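Local coordinates for xyloglucan-specific endo-beta-1,4-glucanase BoGH9A (Bacteroides ovatus, PDB 6DHT), which cleaves the beta-1,4-linked glucan backbone of xyloglucan from within the chain, releasing xyloglucan oligosaccharides, at residues H210-L215 and A283-D288; F220-M225 and A273-S278; N28-A33 and D76-T81. All blocks are in the same frame, centred on the assembly; numbering follows the deposited sequence.

Interaction 1: residues H210-L215 and A283-D288. With CA (calcium ion), chain D.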
loop_
_atom_site.group_PDB
_atom_site.type_symbol
_atom_site.label_atom_id
_atom_site.label_comp_id
_atom_site.label_asym_id
_atom_site.label_seq_id
_atom_site.Cartn_x
_atom_site.Cartn_y
_atom_site.Cartn_z
ATOM N N HIS A 210 14.374 -2.660 -20.445
ATOM C CA HIS A 210 13.383 -3.557 -21.041
ATOM C C HIS A 210 12.437 -4.203 -20.033
ATOM O O HIS A 210 11.753 -5.183 -20.342
ATOM C CB HIS A 210 14.093 -4.659 -21.849
ATOM C CG HIS A 210 14.698 -4.171 -23.126
ATOM N ND1 HIS A 210 15.766 -3.300 -23.157
ATOM C CD2 HIS A 210 14.375 -4.418 -24.416
ATOM C CE1 HIS A 210 16.075 -3.032 -24.414
ATOM N NE2 HIS A 210 15.248 -3.701 -25.197
ATOM N N THR A 211 12.390 -3.634 -18.824
ATOM C CA THR A 211 11.658 -4.236 -17.717
ATOM C C THR A 211 10.573 -3.250 -17.268
ATOM O O THR A 211 10.826 -2.046 -17.233
ATOM C CB THR A 211 12.591 -4.534 -16.564
ATOM O OG1 THR A 211 13.645 -5.404 -17.032
ATOM C CG2 THR A 211 11.854 -5.259 -15.455
ATOM N N PRO A 212 9.363 -3.753 -16.976
ATOM C CA PRO A 212 8.351 -2.844 -16.406
ATOM C C PRO A 212 8.861 -2.127 -15.162
ATOM O O PRO A 212 9.479 -2.721 -14.271
ATOM C CB PRO A 212 7.191 -3.785 -16.053
ATOM C CG PRO A 212 7.335 -4.931 -17.062
ATOM C CD PRO A 212 8.834 -5.121 -17.138
ATOM N N ASP A 213 8.605 -0.833 -15.142
ATOM C CA ASP A 213 9.128 0.050 -14.102
ATOM C C ASP A 213 8.697 -0.372 -12.694
ATOM O O ASP A 213 9.488 -0.230 -11.769
ATOM C CB ASP A 213 8.747 1.510 -14.350
ATOM C CG ASP A 213 9.568 2.183 -15.434
ATOM O OD1 ASP A 213 10.418 1.512 -16.063
ATOM O OD2 ASP A 213 9.336 3.381 -15.677
ATOM N N LEU A 214 7.474 -0.882 -12.524
ATOM C CA LEU A 214 7.075 -1.412 -11.220
ATOM C C LEU A 214 8.048 -2.489 -10.766
ATOM O O LEU A 214 8.455 -2.494 -9.597
ATOM C CB LEU A 214 5.641 -1.929 -11.203
ATOM C CG LEU A 214 5.151 -2.471 -9.856
ATOM C CD1 LEU A 214 3.647 -2.197 -9.748
ATOM C CD2 LEU A 214 5.439 -3.920 -9.652
ATOM N N LEU A 215 8.443 -3.395 -11.668
ATOM C CA LEU A 215 9.368 -4.453 -11.293
ATOM C C LEU A 215 10.769 -3.909 -11.042
ATOM O O LEU A 215 11.436 -4.379 -10.129
ATOM C CB LEU A 215 9.432 -5.522 -12.371
ATOM C CG LEU A 215 8.167 -6.351 -12.564
ATOM C CD1 LEU A 215 8.421 -7.479 -13.589
ATOM C CD2 LEU A 215 7.617 -6.926 -11.258
ATOM N N ALA A 283 11.331 -13.953 -14.506
ATOM C CA ALA A 283 11.814 -14.992 -15.448
ATOM C C ALA A 283 12.025 -14.455 -16.860
ATOM O O ALA A 283 12.975 -14.861 -17.544
ATOM C CB ALA A 283 10.846 -16.145 -15.479
ATOM N N SER A 284 11.153 -13.548 -17.295
ATOM C CA SER A 284 11.249 -12.919 -18.606
ATOM C C SER A 284 12.274 -11.804 -18.717
ATOM O O SER A 284 12.471 -11.279 -19.816
ATOM C CB SER A 284 9.886 -12.345 -19.016
ATOM O OG SER A 284 8.940 -13.384 -19.164
ATOM N N TYR A 285 12.915 -11.419 -17.610
ATOM C CA TYR A 285 13.762 -10.228 -17.601
ATOM C C TYR A 285 15.205 -10.549 -17.217
ATOM O O TYR A 285 15.853 -9.839 -16.451
ATOM C CB TYR A 285 13.106 -9.137 -16.700
ATOM C CG TYR A 285 11.691 -8.847 -17.154
ATOM C CD1 TYR A 285 11.455 -8.174 -18.345
ATOM C CD2 TYR A 285 10.593 -9.283 -16.415
ATOM C CE1 TYR A 285 10.177 -7.936 -18.794
ATOM C CE2 TYR A 285 9.299 -9.050 -16.856
ATOM C CZ TYR A 285 9.098 -8.373 -18.039
ATOM O OH TYR A 285 7.828 -8.130 -18.507
ATOM N N GLU A 286 15.707 -11.625 -17.814
ATOM C CA GLU A 286 17.084 -12.021 -17.637
ATOM C C GLU A 286 18.035 -10.987 -18.232
ATOM O O GLU A 286 19.167 -10.847 -17.767
ATOM C CB GLU A 286 17.313 -13.382 -18.288
ATOM C CG GLU A 286 16.697 -14.522 -17.505
ATOM C CD GLU A 286 17.423 -14.795 -16.189
ATOM O OE1 GLU A 286 18.657 -14.542 -16.111
ATOM O OE2 GLU A 286 16.754 -15.273 -15.237
ATOM N N GLU A 287 17.577 -10.240 -19.226
ATOM C CA GLU A 287 18.409 -9.212 -19.833
ATOM C C GLU A 287 18.829 -8.154 -18.831
ATOM O O GLU A 287 20.006 -7.821 -18.711
ATOM C CB GLU A 287 17.694 -8.567 -21.021
ATOM C CG GLU A 287 18.460 -7.414 -21.638
ATOM C CD GLU A 287 17.777 -6.832 -22.869
ATOM O OE1 GLU A 287 16.587 -7.133 -23.102
ATOM O OE2 GLU A 287 18.440 -6.073 -23.607
ATOM N N ASP A 288 17.861 -7.628 -18.090
ATOM C CA ASP A 288 18.145 -6.567 -17.141
ATOM C C ASP A 288 18.468 -7.102 -15.754
ATOM O O ASP A 288 19.153 -6.444 -14.973
ATOM C CB ASP A 288 16.933 -5.627 -17.073
ATOM C CG ASP A 288 16.769 -4.778 -18.326
ATOM O OD1 ASP A 288 17.776 -4.457 -19.007
ATOM O OD2 ASP A 288 15.620 -4.433 -18.662
HETATM CA CA CA D . 11.957 -0.109 -16.802
HETATM O O HOH W 1 17.594 -2.785 -21.166
HETATM O O HOH W 2 11.413 0.504 -19.018
#
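Thr211 and Asp288 join two loops in a mixed, partly buried contact at the edge of the catalytic domain, hydrogen-bonded at Asp288 and packed around the Tyr285 ring. One loop is the calcium-binding segment that leads into helix 213-226. The other is the connection between helices 265-281 and 292-309. Asp288 OD2 accepts two hydrogen bonds. Thr211 OG1 donates to it over 2.7 Å, on the anti lone pair. The backbone N of His210 donates to the same OD2 over 2.8 Å, on the syn lone pair, with a bent N-H...O angle of 140°. Thr211 has OG1 anti to its carbonyl carbon (chi1 -57°), which turns the hydroxyl to the carboxylate and leaves CG2 for Tyr285. CG2 lies over one face of the Tyr285 ring, 4.2 Å from its centroid, in a CH-pi contact. Ser284 CB covers the opposite face.

The domain is the (alpha/alpha)6 barrel of glycoside hydrolase family 9, and here a calcium site is built at the start of one of its helices. Thr211 O binds the calcium at 2.3 Å and Asp213 OD1 at 2.4 Å. Glu206, Asn209, Asp216 and a water complete the ligands. Thr211 therefore holds the ion with its carbonyl and Asp288 with its hydroxyl. Pro212, at the N-cap position, crosses Tyr285 at about a right angle, with CD 3.4 Å from CZ. Leu215 CD1 reaches CE2 of the same ring. Tyr190 of helix 176-192 also touches Pro212, Leu215 and Tyr285.

At the more exposed end, Glu287 OE1 stands over one face of the His210 imidazole, nearer its rim, 3.5 Å from CG of His210. The carboxylate plane is turned 36° from the ring. A water links His210 ND1 to Asp288 and donates a hydrogen bond to OD1.

Interaction 2: residues F220-M225 and A273-S278; sequences FNLDWM and AVMAQS
Leu222 and Met275 meet where two helices pack in the (alpha/alpha)6 barrel of this family 9 glycoside hydrolase. The segments 220-225 and 273-278 belong to helices 213-226 and 265-281. Their local axes approach to 11.4 Å and run at 125° to each other. All five touching residues are buried, and no hydrogen bond crosses between the segments.

The methyl CE of Met275 does much of the touching. It lies 3.4 Å from the backbone O of Leu222 and 3.7 Å from Met225 CB. It also meets Leu222 CD2, as the Leu222 and Met275 side chains slide past each other in opposite directions. The Met275 chain is bent at chi2 (-66°), which turns SD toward the other helix; SD comes near the same Leu222 methyl.

Val274 CG1 forms a second meeting point. Met225 crosses Val274 at about a right angle and sets its CE 3.9 Å from CG1. Leu222 CD2 approaches CG1 as well. Val274 has CG1 between its backbone N and carbonyl carbon (chi1 81°), and this is the methyl that both partners use. Leu222 CD1 packs against OG and CB of Ser278.

Two other helices also pack on these residues. Phe292 of helix 292-309 touches Leu222 and Ser278, and Ala296 and Ala300 lie against Met275. Ile183 of helix 176-192 touches Val274.

The polar OG of Ser278 sits 3.4 Å from Leu222 CD1, yet it is satisfied by Gln187 NE2 of helix 176-192 and by Val274 O of its own helix. Ser278 OG donates to Val274 O over 2.7 Å, while Ser278 N reaches that oxygen from the opposite face of its carbonyl plane.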
loop_
_atom_site.group_PDB
_atom_site.type_symbol
_atom_site.label_atom_id
_atom_site.label_comp_id
_atom_site.label_asym_id
_atom_site.label_seq_id
_atom_site.Cartn_x
_atom_site.Cartn_y
_atom_site.Cartn_z
ATOM N N PHE A 220 14.776 -3.047 -6.597
ATOM C CA PHE A 220 15.689 -2.234 -5.804
ATOM C C PHE A 220 15.669 -2.681 -4.349
ATOM O O PHE A 220 16.698 -2.657 -3.659
ATOM C CB PHE A 220 15.368 -0.754 -5.875
ATOM C CG PHE A 220 16.488 0.087 -5.362
ATOM C CD1 PHE A 220 17.546 0.418 -6.193
ATOM C CD2 PHE A 220 16.534 0.471 -4.036
ATOM C CE1 PHE A 220 18.612 1.179 -5.714
ATOM C CE2 PHE A 220 17.609 1.235 -3.556
ATOM C CZ PHE A 220 18.651 1.564 -4.403
ATOM N N ASN A 221 14.493 -3.067 -3.861
ATOM C CA ASN A 221 14.366 -3.588 -2.519
ATOM C C ASN A 221 14.635 -5.102 -2.462
ATOM O O ASN A 221 15.241 -5.561 -1.516
ATOM C CB ASN A 221 13.012 -3.243 -1.893
ATOM C CG ASN A 221 13.016 -3.424 -0.383
ATOM O OD1 ASN A 221 13.503 -2.555 0.333
ATOM N ND2 ASN A 221 12.507 -4.547 0.112
ATOM N N LEU A 222 14.160 -5.885 -3.433
ATOM C CA LEU A 222 14.466 -7.321 -3.461
ATOM C C LEU A 222 15.970 -7.594 -3.391
ATOM O O LEU A 222 16.408 -8.538 -2.713
ATOM C CB LEU A 222 13.898 -7.969 -4.715
ATOM C CG LEU A 222 12.356 -8.047 -4.749
ATOM C CD1 LEU A 222 11.815 -8.299 -6.181
ATOM C CD2 LEU A 222 11.813 -9.076 -3.737
ATOM N N ASP A 223 16.745 -6.778 -4.089
ATOM C CA ASP A 223 18.197 -6.973 -4.107
ATOM C C ASP A 223 18.759 -6.789 -2.703
ATOM O O ASP A 223 19.610 -7.568 -2.253
ATOM C CB ASP A 223 18.842 -5.990 -5.074
ATOM C CG ASP A 223 20.227 -6.407 -5.498
ATOM O OD1 ASP A 223 20.506 -7.625 -5.497
ATOM O OD2 ASP A 223 21.009 -5.507 -5.859
ATOM N N TRP A 224 18.285 -5.771 -1.990
ATOM C CA TRP A 224 18.659 -5.632 -0.585
ATOM C C TRP A 224 18.204 -6.845 0.245
ATOM O O TRP A 224 18.964 -7.366 1.070
ATOM C CB TRP A 224 18.091 -4.340 0.031
ATOM C CG TRP A 224 18.169 -4.408 1.504
ATOM C CD1 TRP A 224 19.308 -4.459 2.245
ATOM C CD2 TRP A 224 17.087 -4.543 2.433
ATOM N NE1 TRP A 224 19.005 -4.577 3.571
ATOM C CE2 TRP A 224 17.645 -4.650 3.716
ATOM C CE3 TRP A 224 15.695 -4.565 2.309
ATOM C CZ2 TRP A 224 16.862 -4.773 4.851
ATOM C CZ3 TRP A 224 14.929 -4.681 3.442
ATOM C CH2 TRP A 224 15.500 -4.789 4.685
ATOM N N MET A 225 16.960 -7.298 0.054
ATOM C CA MET A 225 16.427 -8.402 0.850
ATOM C C MET A 225 17.325 -9.644 0.783
ATOM O O MET A 225 17.516 -10.309 1.793
ATOM C CB MET A 225 15.001 -8.756 0.398
ATOM C CG MET A 225 13.991 -7.696 0.710
ATOM S SD MET A 225 12.312 -8.170 0.246
ATOM C CE MET A 225 11.854 -9.191 1.633
ATOM N N ALA A 273 8.049 -16.026 0.528
ATOM C CA ALA A 273 6.872 -15.816 -0.317
ATOM C C ALA A 273 7.197 -14.846 -1.440
ATOM O O ALA A 273 6.908 -15.106 -2.597
ATOM C CB ALA A 273 5.729 -15.303 0.510
ATOM N N VAL A 274 7.775 -13.698 -1.095
ATOM C CA VAL A 274 8.032 -12.682 -2.102
ATOM C C VAL A 274 9.137 -13.093 -3.060
ATOM O O VAL A 274 9.115 -12.748 -4.224
ATOM C CB VAL A 274 8.271 -11.304 -1.450
ATOM C CG1 VAL A 274 9.673 -11.144 -0.925
ATOM C CG2 VAL A 274 7.941 -10.178 -2.422
ATOM N N MET A 275 10.089 -13.884 -2.580
ATOM C CA MET A 275 11.147 -14.344 -3.470
ATOM C C MET A 275 10.627 -15.419 -4.447
ATOM O O MET A 275 10.944 -15.370 -5.623
ATOM C CB MET A 275 12.359 -14.825 -2.651
ATOM C CG MET A 275 13.108 -13.674 -1.999
ATOM S SD MET A 275 13.866 -12.631 -3.227
ATOM C CE MET A 275 14.406 -11.273 -2.198
ATOM N N ALA A 276 9.789 -16.313 -3.947
ATOM C CA ALA A 276 9.142 -17.297 -4.815
ATOM C C ALA A 276 8.247 -16.595 -5.865
ATOM O O ALA A 276 8.284 -16.928 -7.057
ATOM C CB ALA A 276 8.347 -18.267 -3.982
ATOM N N GLN A 277 7.439 -15.632 -5.411
ATOM C CA GLN A 277 6.638 -14.813 -6.311
ATOM C C GLN A 277 7.527 -14.132 -7.354
ATOM O O GLN A 277 7.275 -14.194 -8.549
ATOM C CB GLN A 277 5.908 -13.750 -5.481
ATOM C CG GLN A 277 4.851 -12.914 -6.214
ATOM C CD GLN A 277 4.409 -11.714 -5.403
ATOM O OE1 GLN A 277 5.230 -10.958 -4.891
ATOM N NE2 GLN A 277 3.115 -11.549 -5.272
ATOM N N SER A 278 8.552 -13.420 -6.871
ATOM C CA SER A 278 9.441 -12.673 -7.757
ATOM C C SER A 278 10.157 -13.563 -8.782
ATOM O O SER A 278 10.430 -13.126 -9.900
ATOM C CB SER A 278 10.462 -11.875 -6.943
ATOM O OG SER A 278 9.782 -10.969 -6.075
#

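Interaction 3: residues N28-A33 and D76-T81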
loop_
_atom_site.group_PDB
_atom_site.type_symbol
_atom_site.label_atom_id
_atom_site.label_comp_id
_atom_site.label_asym_id
_atom_site.label_seq_id
_atom_site.Cartn_x
_atom_site.Cartn_y
_atom_site.Cartn_z
ATOM N N ASN A 28 -17.627 7.271 -17.295
ATOM C CA ASN A 28 -18.706 6.358 -16.940
ATOM C C ASN A 28 -18.804 6.032 -15.471
ATOM O O ASN A 28 -19.581 5.171 -15.082
ATOM C CB ASN A 28 -18.592 5.069 -17.739
ATOM C CG ASN A 28 -18.891 5.281 -19.199
ATOM O OD1 ASN A 28 -19.757 6.095 -19.561
ATOM N ND2 ASN A 28 -18.161 4.573 -20.054
ATOM N N GLN A 29 -18.040 6.747 -14.646
ATOM C CA GLN A 29 -18.056 6.529 -13.204
ATOM C C GLN A 29 -19.311 7.082 -12.566
ATOM O O GLN A 29 -19.917 8.018 -13.088
ATOM C CB GLN A 29 -16.831 7.211 -12.575
ATOM C CG GLN A 29 -16.474 6.724 -11.190
ATOM C CD GLN A 29 -15.343 7.536 -10.571
ATOM O OE1 GLN A 29 -14.497 8.078 -11.292
ATOM N NE2 GLN A 29 -15.339 7.646 -9.248
ATOM N N GLU A 30 -19.691 6.507 -11.440
ATOM C CA GLU A 30 -20.611 7.163 -10.536
ATOM C C GLU A 30 -19.946 8.471 -10.120
ATOM O O GLU A 30 -18.729 8.530 -9.875
ATOM C CB GLU A 30 -20.885 6.262 -9.340
ATOM C CG GLU A 30 -21.867 6.784 -8.308
ATOM C CD GLU A 30 -22.059 5.778 -7.182
ATOM O OE1 GLU A 30 -21.293 5.807 -6.200
ATOM O OE2 GLU A 30 -22.948 4.911 -7.296
ATOM N N LYS A 31 -20.738 9.536 -10.064
ATOM C CA LYS A 31 -20.205 10.858 -9.739
ATOM C C LYS A 31 -20.995 11.496 -8.621
ATOM O O LYS A 31 -22.099 12.007 -8.833
ATOM C CB LYS A 31 -20.183 11.762 -10.981
ATOM C CG LYS A 31 -19.485 11.101 -12.144
ATOM C CD LYS A 31 -19.388 11.965 -13.409
ATOM C CE LYS A 31 -18.866 11.172 -14.577
ATOM N NZ LYS A 31 -19.857 10.121 -14.958
ATOM N N ILE A 32 -20.430 11.453 -7.429
ATOM C CA ILE A 32 -21.100 11.891 -6.225
ATOM C C ILE A 32 -20.224 12.818 -5.404
ATOM O O ILE A 32 -19.030 12.566 -5.189
ATOM C CB ILE A 32 -21.601 10.690 -5.397
ATOM C CG1 ILE A 32 -22.791 10.054 -6.139
ATOM C CG2 ILE A 32 -21.982 11.124 -3.949
ATOM C CD1 ILE A 32 -23.418 8.902 -5.473
ATOM N N ALA A 33 -20.825 13.929 -4.966
ATOM C CA ALA A 33 -20.206 14.829 -4.019
ATOM C C ALA A 33 -21.097 14.858 -2.790
ATOM O O ALA A 33 -22.264 14.503 -2.887
ATOM C CB ALA A 33 -20.078 16.230 -4.622
ATOM N N ASP A 76 -25.752 13.599 -6.572
ATOM C CA ASP A 76 -25.460 12.563 -7.571
ATOM C C ASP A 76 -25.669 13.098 -8.989
ATOM O O ASP A 76 -26.813 13.288 -9.428
ATOM C CB ASP A 76 -26.358 11.347 -7.323
ATOM C CG ASP A 76 -25.981 10.140 -8.192
ATOM O OD1 ASP A 76 -25.265 10.294 -9.212
ATOM O OD2 ASP A 76 -26.460 9.033 -7.878
ATOM N N PHE A 77 -24.566 13.331 -9.696
ATOM C CA PHE A 77 -24.573 13.813 -11.073
ATOM C C PHE A 77 -23.900 12.796 -12.014
ATOM O O PHE A 77 -23.293 13.146 -13.040
ATOM C CB PHE A 77 -23.903 15.188 -11.160
ATOM C CG PHE A 77 -22.617 15.294 -10.402
ATOM C CD1 PHE A 77 -22.618 15.519 -9.046
ATOM C CD2 PHE A 77 -21.393 15.195 -11.056
ATOM C CE1 PHE A 77 -21.414 15.609 -8.328
ATOM C CE2 PHE A 77 -20.188 15.297 -10.345
ATOM C CZ PHE A 77 -20.206 15.504 -8.978
ATOM N N SER A 78 -24.057 11.521 -11.666
ATOM C CA SER A 78 -23.489 10.412 -12.443
ATOM C C SER A 78 -23.861 10.443 -13.925
ATOM O O SER A 78 -23.100 9.998 -14.780
ATOM C CB SER A 78 -23.930 9.069 -11.832
ATOM O OG SER A 78 -23.492 8.917 -10.503
ATOM N N ALA A 79 -25.036 10.996 -14.240
ATOM C CA ALA A 79 -25.517 11.027 -15.616
ATOM C C ALA A 79 -24.698 11.947 -16.505
ATOM O O ALA A 79 -24.762 11.854 -17.719
ATOM C CB ALA A 79 -26.980 11.438 -15.639
ATOM N N VAL A 80 -23.896 12.827 -15.914
ATOM C CA VAL A 80 -23.023 13.658 -16.734
ATOM C C VAL A 80 -21.838 12.793 -17.140
ATOM O O VAL A 80 -21.068 12.359 -16.275
ATOM C CB VAL A 80 -22.530 14.903 -15.992
ATOM C CG1 VAL A 80 -21.645 15.727 -16.893
ATOM C CG2 VAL A 80 -23.709 15.755 -15.484
ATOM N N THR A 81 -21.697 12.524 -18.433
ATOM C CA THR A 81 -20.671 11.586 -18.904
ATOM C C THR A 81 -19.710 12.182 -19.935
ATOM O O THR A 81 -18.742 11.541 -20.322
ATOM C CB THR A 81 -21.307 10.321 -19.489
ATOM O OG1 THR A 81 -22.139 10.692 -20.595
ATOM C CG2 THR A 81 -22.149 9.598 -18.456
HETATM O O HOH W 3 -22.149 7.352 -15.214
#
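An antiparallel beta bridge of the N-terminal Ig-like domain pairs Ile32 with Asp76, and the turn that follows Asp76 folds back on Lys31. Ile32 and Asp76 are a non-hydrogen-bonded pair. Ile32 CG1 packs 3.8 Å from Asp76 CG. Next to it, Phe77 N donates to Lys31 O over 2.9 Å.

The Phe77 ring comes over the same carbonyl. Lys31 O stands 3.5 Å above the ring plane, over its centre. Lys31 CB packs on CD2 and CE2, and Ala33 CB lies in plane at the ring edge, near CE1. Phe77 CG sits between its backbone N and carbonyl carbon (chi1 45°). Phe55 and Leu88 also touch the ring, within the domain core. An alanine in place of Phe77 would probably leave a gap beside Lys31 CB and Ala33 CB and take the ring face from Lys31 O, though the backbone bond to that oxygen would remain.

Ser78 OG links the two segments. It accepts from Lys31 N in a nearly straight bond of 2.9 Å, with an N-H...O angle of 170°. It donates in turn to Asp76 OD1 over 2.6 Å. Ser78 N donates to the same OD1, making an Asx turn, and a type I turn runs from Phe77 to Val80.

The Lys31 chain is extended as far as CE and bends at chi4 (66°). NZ donates to Gln29 O over 2.8 Å and to Pro27 O. It makes weak bonds to Val80 O and Ser78 O. Glu30 points its carboxylate elsewhere, to a salt bridge with Arg469 of the catalytic domain. The Lys31 ammonium is thus held mainly by carbonyls that precede it in the chain, with weaker help from across the contact, and their dipoles would be expected to stabilise its positive charge.

In the fold
Interactions 1 and 2 share helix 213-226. Interaction 1 lies at its start, beside a calcium ion, and interaction 2 lies further along it. Their centres are 14 Å apart and their nearest atoms about 5 Å, without touching. In sequence, interaction 2 is nested within the loop that interaction 1 closes, and the side chain of Leu222 is about 13 Å from a calcium ion. Interaction 3 belongs to the Ig-like domain and closes earlier in the chain. Its centre is about 39 Å from that of interaction 1 and 41 Å from that of interaction 2. All three lie away from the predicted catalytic residues, which include Asp171, Asp539 and Glu548.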